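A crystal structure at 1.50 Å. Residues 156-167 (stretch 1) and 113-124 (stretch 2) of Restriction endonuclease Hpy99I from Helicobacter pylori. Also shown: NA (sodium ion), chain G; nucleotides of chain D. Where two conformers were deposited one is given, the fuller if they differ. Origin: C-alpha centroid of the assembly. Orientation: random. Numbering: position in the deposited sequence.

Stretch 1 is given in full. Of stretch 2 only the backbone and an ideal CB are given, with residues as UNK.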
# COMPACT_ATOMS: atom_id res chain seq x y z
N VAL A 156 -9.65 -6.62 7.80
CA VAL A 156 -8.68 -7.54 8.38
C VAL A 156 -8.60 -7.38 9.88
O VAL A 156 -8.91 -6.29 10.40
CB VAL A 156 -7.26 -7.32 7.79
CG1 VAL A 156 -7.26 -7.62 6.31
CG2 VAL A 156 -6.76 -5.90 8.09
N HIS A 157 -8.19 -8.47 10.53
CA HIS A 157 -7.71 -8.50 11.91
C HIS A 157 -6.35 -7.81 11.95
O HIS A 157 -5.36 -8.39 11.49
CB HIS A 157 -7.39 -9.94 12.38
CG HIS A 157 -8.55 -10.89 12.40
ND1 HIS A 157 -8.85 -11.72 11.34
CD2 HIS A 157 -9.40 -11.23 13.40
CE1 HIS A 157 -9.86 -12.49 11.67
NE2 HIS A 157 -10.21 -12.22 12.91
N ASP A 158 -6.28 -6.58 12.44
CA ASP A 158 -4.95 -6.00 12.67
C ASP A 158 -4.44 -6.41 14.07
O ASP A 158 -5.21 -6.58 15.00
CB ASP A 158 -5.04 -4.49 12.50
CG ASP A 158 -3.76 -3.78 12.83
OD1 ASP A 158 -2.66 -4.23 12.42
OD2 ASP A 158 -3.87 -2.71 13.47
N HIS A 159 -3.12 -6.61 14.19
CA HIS A 159 -2.51 -6.98 15.47
C HIS A 159 -1.14 -6.32 15.63
O HIS A 159 -0.50 -5.89 14.65
CB HIS A 159 -2.42 -8.51 15.61
CG HIS A 159 -1.22 -9.12 14.94
ND1 HIS A 159 -1.14 -9.31 13.58
CD2 HIS A 159 -0.06 -9.56 15.46
CE1 HIS A 159 0.03 -9.85 13.29
NE2 HIS A 159 0.71 -10.01 14.41
N ASN A 160 -0.72 -6.21 16.89
CA ASN A 160 0.60 -5.71 17.23
C ASN A 160 1.62 -6.86 17.14
O ASN A 160 1.51 -7.87 17.85
CB ASN A 160 0.59 -5.07 18.62
CG ASN A 160 1.94 -4.47 19.01
OD1 ASN A 160 2.93 -5.18 19.12
ND2 ASN A 160 1.97 -3.16 19.24
N HIS A 161 2.61 -6.71 16.27
CA HIS A 161 3.59 -7.78 16.04
C HIS A 161 4.81 -7.74 16.99
O HIS A 161 5.77 -8.49 16.79
CB HIS A 161 4.03 -7.85 14.58
CG HIS A 161 4.75 -6.63 14.09
ND1 HIS A 161 4.35 -5.93 12.98
CD2 HIS A 161 5.85 -6.00 14.55
CE1 HIS A 161 5.17 -4.91 12.78
NE2 HIS A 161 6.09 -4.94 13.72
N ASP A 162 4.75 -6.89 18.01
CA ASP A 162 5.67 -6.97 19.16
C ASP A 162 5.12 -7.82 20.30
O ASP A 162 5.87 -8.48 21.01
CB ASP A 162 5.98 -5.56 19.68
CG ASP A 162 6.65 -4.69 18.64
OD1 ASP A 162 7.45 -5.22 17.84
OD2 ASP A 162 6.36 -3.47 18.61
N THR A 163 3.80 -7.80 20.46
CA THR A 163 3.13 -8.50 21.56
C THR A 163 2.32 -9.74 21.14
O THR A 163 2.05 -10.61 21.96
CB THR A 163 2.18 -7.54 22.29
OG1 THR A 163 1.18 -7.09 21.38
CG2 THR A 163 2.92 -6.33 22.84
N GLY A 164 1.90 -9.79 19.87
CA GLY A 164 0.97 -10.82 19.39
C GLY A 164 -0.49 -10.55 19.73
O GLY A 164 -1.36 -11.39 19.48
N TRP A 165 -0.80 -9.36 20.25
CA TRP A 165 -2.18 -9.06 20.65
C TRP A 165 -2.92 -8.24 19.62
O TRP A 165 -2.33 -7.49 18.84
CB TRP A 165 -2.23 -8.37 22.01
CG TRP A 165 -1.49 -9.11 23.07
CD1 TRP A 165 -1.29 -10.46 23.15
CD2 TRP A 165 -0.85 -8.54 24.21
NE1 TRP A 165 -0.54 -10.77 24.26
CE2 TRP A 165 -0.26 -9.61 24.93
CE3 TRP A 165 -0.70 -7.23 24.69
CZ2 TRP A 165 0.45 -9.40 26.12
CZ3 TRP A 165 0.02 -7.03 25.86
CH2 TRP A 165 0.58 -8.11 26.57
N GLY A 166 -4.23 -8.39 19.62
CA GLY A 166 -5.09 -7.71 18.68
C GLY A 166 -5.14 -6.20 18.85
O GLY A 166 -4.98 -5.67 19.95
N ARG A 167 -5.32 -5.51 17.74
CA ARG A 167 -5.68 -4.10 17.75
C ARG A 167 -7.16 -4.06 17.36
O ARG A 167 -7.97 -4.55 18.13
CB ARG A 167 -4.75 -3.28 16.86
CG ARG A 167 -3.30 -3.37 17.37
CD ARG A 167 -2.40 -2.24 16.90
NE ARG A 167 -1.96 -2.46 15.52
CZ ARG A 167 -0.70 -2.56 15.11
NH1 ARG A 167 0.32 -2.42 15.94
NH2 ARG A 167 -0.47 -2.79 13.83
N UNK A 113 11.79 -10.72 10.93
CA UNK A 113 11.84 -9.52 11.75
C UNK A 113 10.73 -8.53 11.40
O UNK A 113 10.29 -7.76 12.25
CB UNK A 113 13.20 -8.84 11.60
N UNK A 114 10.31 -8.53 10.14
CA UNK A 114 9.19 -7.71 9.70
C UNK A 114 7.86 -8.29 10.18
O UNK A 114 6.99 -7.55 10.66
CB UNK A 114 9.19 -7.58 8.18
N UNK A 115 7.71 -9.61 10.10
CA UNK A 115 6.50 -10.29 10.57
C UNK A 115 6.34 -10.27 12.09
O UNK A 115 5.23 -10.19 12.60
CB UNK A 115 6.51 -11.74 10.08
N UNK A 116 7.45 -10.37 12.82
CA UNK A 116 7.41 -10.38 14.29
C UNK A 116 6.53 -11.49 14.84
O UNK A 116 6.55 -12.61 14.33
CB UNK A 116 6.91 -9.03 14.81
N UNK A 117 5.77 -11.14 15.88
CA UNK A 117 4.94 -12.10 16.61
C UNK A 117 3.57 -12.19 15.97
O UNK A 117 2.92 -11.18 15.75
CB UNK A 117 4.81 -11.71 18.08
N UNK A 118 3.13 -13.42 15.68
CA UNK A 118 1.81 -13.65 15.09
C UNK A 118 0.69 -13.34 16.09
O UNK A 118 0.91 -13.31 17.31
CB UNK A 118 1.69 -15.10 14.60
N UNK A 119 -0.49 -13.08 15.55
CA UNK A 119 -1.69 -12.93 16.38
C UNK A 119 -1.95 -14.24 17.11
O UNK A 119 -2.05 -15.30 16.48
CB UNK A 119 -2.90 -12.53 15.54
N UNK A 120 -2.04 -14.18 18.44
CA UNK A 120 -2.28 -15.38 19.24
C UNK A 120 -3.67 -15.94 18.97
O UNK A 120 -4.57 -15.24 18.52
CB UNK A 120 -2.12 -15.07 20.73
N UNK A 121 -3.83 -17.23 19.25
CA UNK A 121 -5.10 -17.92 19.02
C UNK A 121 -6.24 -17.35 19.86
O UNK A 121 -7.34 -17.17 19.36
CB UNK A 121 -4.94 -19.41 19.32
N UNK A 122 -5.97 -17.05 21.13
CA UNK A 122 -6.99 -16.44 22.01
C UNK A 122 -7.31 -15.00 21.58
O UNK A 122 -8.44 -14.56 21.67
CB UNK A 122 -6.51 -16.45 23.46
N UNK A 123 -6.31 -14.26 21.11
CA UNK A 123 -6.55 -12.90 20.61
C UNK A 123 -7.36 -12.91 19.30
O UNK A 123 -8.22 -12.06 19.10
CB UNK A 123 -5.22 -12.18 20.39
N UNK A 124 -7.08 -13.88 18.44
CA UNK A 124 -7.86 -14.08 17.22
C UNK A 124 -9.32 -14.41 17.53
O UNK A 124 -10.22 -13.81 16.95
CB UNK A 124 -7.24 -15.20 16.38
NA NA G . -1.44 -5.12 10.70
P DA D 8 -1.48 -8.07 9.91
OP1 DA D 8 -1.54 -7.30 11.19
OP2 DA D 8 -0.64 -9.29 9.83
O5' DA D 8 -2.98 -8.46 9.54
C5' DA D 8 -3.31 -9.75 9.01
C4' DA D 8 -3.83 -9.61 7.60
O4' DA D 8 -2.74 -9.55 6.67
C3' DA D 8 -4.66 -10.79 7.12
O3' DA D 8 -6.01 -10.59 7.56
C2' DA D 8 -4.55 -10.69 5.61
C1' DA D 8 -3.21 -9.96 5.39
N9 DA D 8 -2.16 -10.76 4.76
C8 DA D 8 -0.93 -11.08 5.27
N7 DA D 8 -0.18 -11.77 4.45
C5 DA D 8 -0.98 -11.93 3.33
C6 DA D 8 -0.75 -12.58 2.10
N6 DA D 8 0.39 -13.19 1.78
N1 DA D 8 -1.76 -12.56 1.19
C2 DA D 8 -2.90 -11.93 1.51
N3 DA D 8 -3.22 -11.29 2.63
C4 DA D 8 -2.21 -11.33 3.51
P DG D 9 -6.90 -11.84 8.05
OP1 DG D 9 -8.12 -11.24 8.65
OP2 DG D 9 -6.06 -12.76 8.86
O5' DG D 9 -7.33 -12.56 6.70
C5' DG D 9 -8.11 -11.87 5.74
C4' DG D 9 -8.34 -12.72 4.51
O4' DG D 9 -7.08 -13.02 3.86
C3' DG D 9 -8.99 -14.08 4.73
O3' DG D 9 -9.51 -14.46 3.46
C2' DG D 9 -7.77 -14.94 5.00
C1' DG D 9 -6.85 -14.42 3.91
N9 DG D 9 -5.41 -14.63 4.10
C8 DG D 9 -4.65 -14.24 5.17
N7 DG D 9 -3.38 -14.52 5.03
C5 DG D 9 -3.30 -15.15 3.79
C6 DG D 9 -2.18 -15.68 3.09
O6 DG D 9 -0.99 -15.69 3.44
N1 DG D 9 -2.55 -16.23 1.87
C2 DG D 9 -3.83 -16.26 1.38
N2 DG D 9 -3.98 -16.85 0.18
N3 DG D 9 -4.88 -15.77 2.01
C4 DG D 9 -4.55 -15.23 3.21

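Stretch 2 leaves one helix at 115, crosses the hairpin-like turn of stretch 1 and enters a second helix at 121. At position 113, CA-to-CB points away and nothing of stretch 1 lies near the ideal CB, so many residues would suit; it is Asn113. Positions 114 and 115, also helical and pointing away, are equally permissive. They are Ile114 and Asp115, and what meets stretch 1 is largely backbone: the Ile114 O lies over one face of the His161 ring, 3.8 Å from His161 CE1.

Position 116 is far more restricted. Its phi is positive (57°), and an ideal CB would sit 2.3 Å from His161 O, a clash. Both features call for glycine, and Gly116 ends the helix here, its CA 3.5 Å from His161 O in a CA-H...O contact.

At 117 the backbone is pinned at both ends, whatever the side chain: its N donates to His161 O (2.8 Å, nearly linear), and its O accepts from His159 NE2 (2.8 Å). CB points toward the turn, 3.6 Å from His161 O and 3.9 Å from Gly164 N. A small or medium aliphatic residue would suit. Val117 covers the turn, with CG1 3.6 Å from Gly164 CA and CG2 3.7 Å from Asp162 O.

Position 118 points away into space free of stretch 1, which suits a polar or long residue; it is Lys118.

The ideal CB of 119 lies 3.8 Å from His159 CG, above the imidazole. An aliphatic chain of some length would fill this space. Leu119 places CB over the ring face in a CH-pi contact, 4.1 Å from the His159 ring centroid, while CD1 reaches His159 CB (3.5 Å) and Gly166 N (3.7 Å) and CD2 reaches His157 CB (4.1 Å).

Position 120 donates its N to Gly164 O (3.1 Å) and directly precedes a helix, so Ser, Thr, Asp or Asn would suit. Ser120 caps it, OG accepting from the N of 123 at 3.1 Å.

Positions 121 and 122 lie out of reach; they are Ser121 and Thr122.

At 123 CB points toward stretch 1, 4.0 Å from Gly166 N, a donor that an acceptor-bearing chain, Glu or Gln, could meet. Glu123 does so, OE1 accepting from Gly166 N at 2.8 Å.

Position 124 points sideways, its CB 5.4 Å from His157 CD2, so a long chain could pass the imidazole. The extended Lys124 brings CE to 4.3 Å from His157 CE1.

Stretch 2 113-124: NIDGVKLSSTEK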
# COMPACT_ATOMS: atom_id res chain seq x y z
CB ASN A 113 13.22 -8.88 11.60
CG ASN A 113 14.34 -9.87 11.88
OD1 ASN A 113 15.05 -10.32 10.97
ND2 ASN A 113 14.46 -10.25 13.14
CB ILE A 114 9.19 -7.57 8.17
CG1 ILE A 114 10.36 -6.69 7.72
CG2 ILE A 114 7.86 -6.97 7.70
CD1 ILE A 114 10.70 -6.80 6.25
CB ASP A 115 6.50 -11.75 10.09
CG ASP A 115 6.26 -11.89 8.60
OD1 ASP A 115 5.68 -10.97 7.98
OD2 ASP A 115 6.64 -12.94 8.05
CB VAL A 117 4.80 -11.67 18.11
CG1 VAL A 117 4.03 -12.70 18.92
CG2 VAL A 117 6.16 -11.43 18.73
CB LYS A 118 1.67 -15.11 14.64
CG LYS A 118 2.58 -15.51 13.49
CD LYS A 118 2.23 -14.79 12.17
CE LYS A 118 3.47 -14.48 11.36
NZ LYS A 118 4.47 -13.73 12.20
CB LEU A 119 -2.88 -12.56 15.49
CG LEU A 119 -4.23 -12.35 16.18
CD1 LEU A 119 -4.19 -11.16 17.13
CD2 LEU A 119 -5.32 -12.19 15.13
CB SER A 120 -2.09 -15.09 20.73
OG SER A 120 -3.20 -14.42 21.29
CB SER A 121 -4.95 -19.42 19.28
OG SER A 121 -4.53 -19.67 20.61
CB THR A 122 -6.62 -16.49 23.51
OG1 THR A 122 -5.46 -15.67 23.77
CG2 THR A 122 -6.33 -17.92 23.94
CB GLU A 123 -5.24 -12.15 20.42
CG GLU A 123 -4.61 -11.71 21.74
CD GLU A 123 -5.33 -10.55 22.40
OE1 GLU A 123 -5.72 -9.60 21.70
OE2 GLU A 123 -5.54 -10.58 23.63
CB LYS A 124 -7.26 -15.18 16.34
CG LYS A 124 -8.08 -15.42 15.06
CD LYS A 124 -7.33 -16.27 14.06
CE LYS A 124 -8.04 -16.29 12.70
NZ LYS A 124 -7.09 -16.65 11.60
O HOH W 1 0.51 -5.57 12.13
O HOH W 2 0.00 -3.55 9.73
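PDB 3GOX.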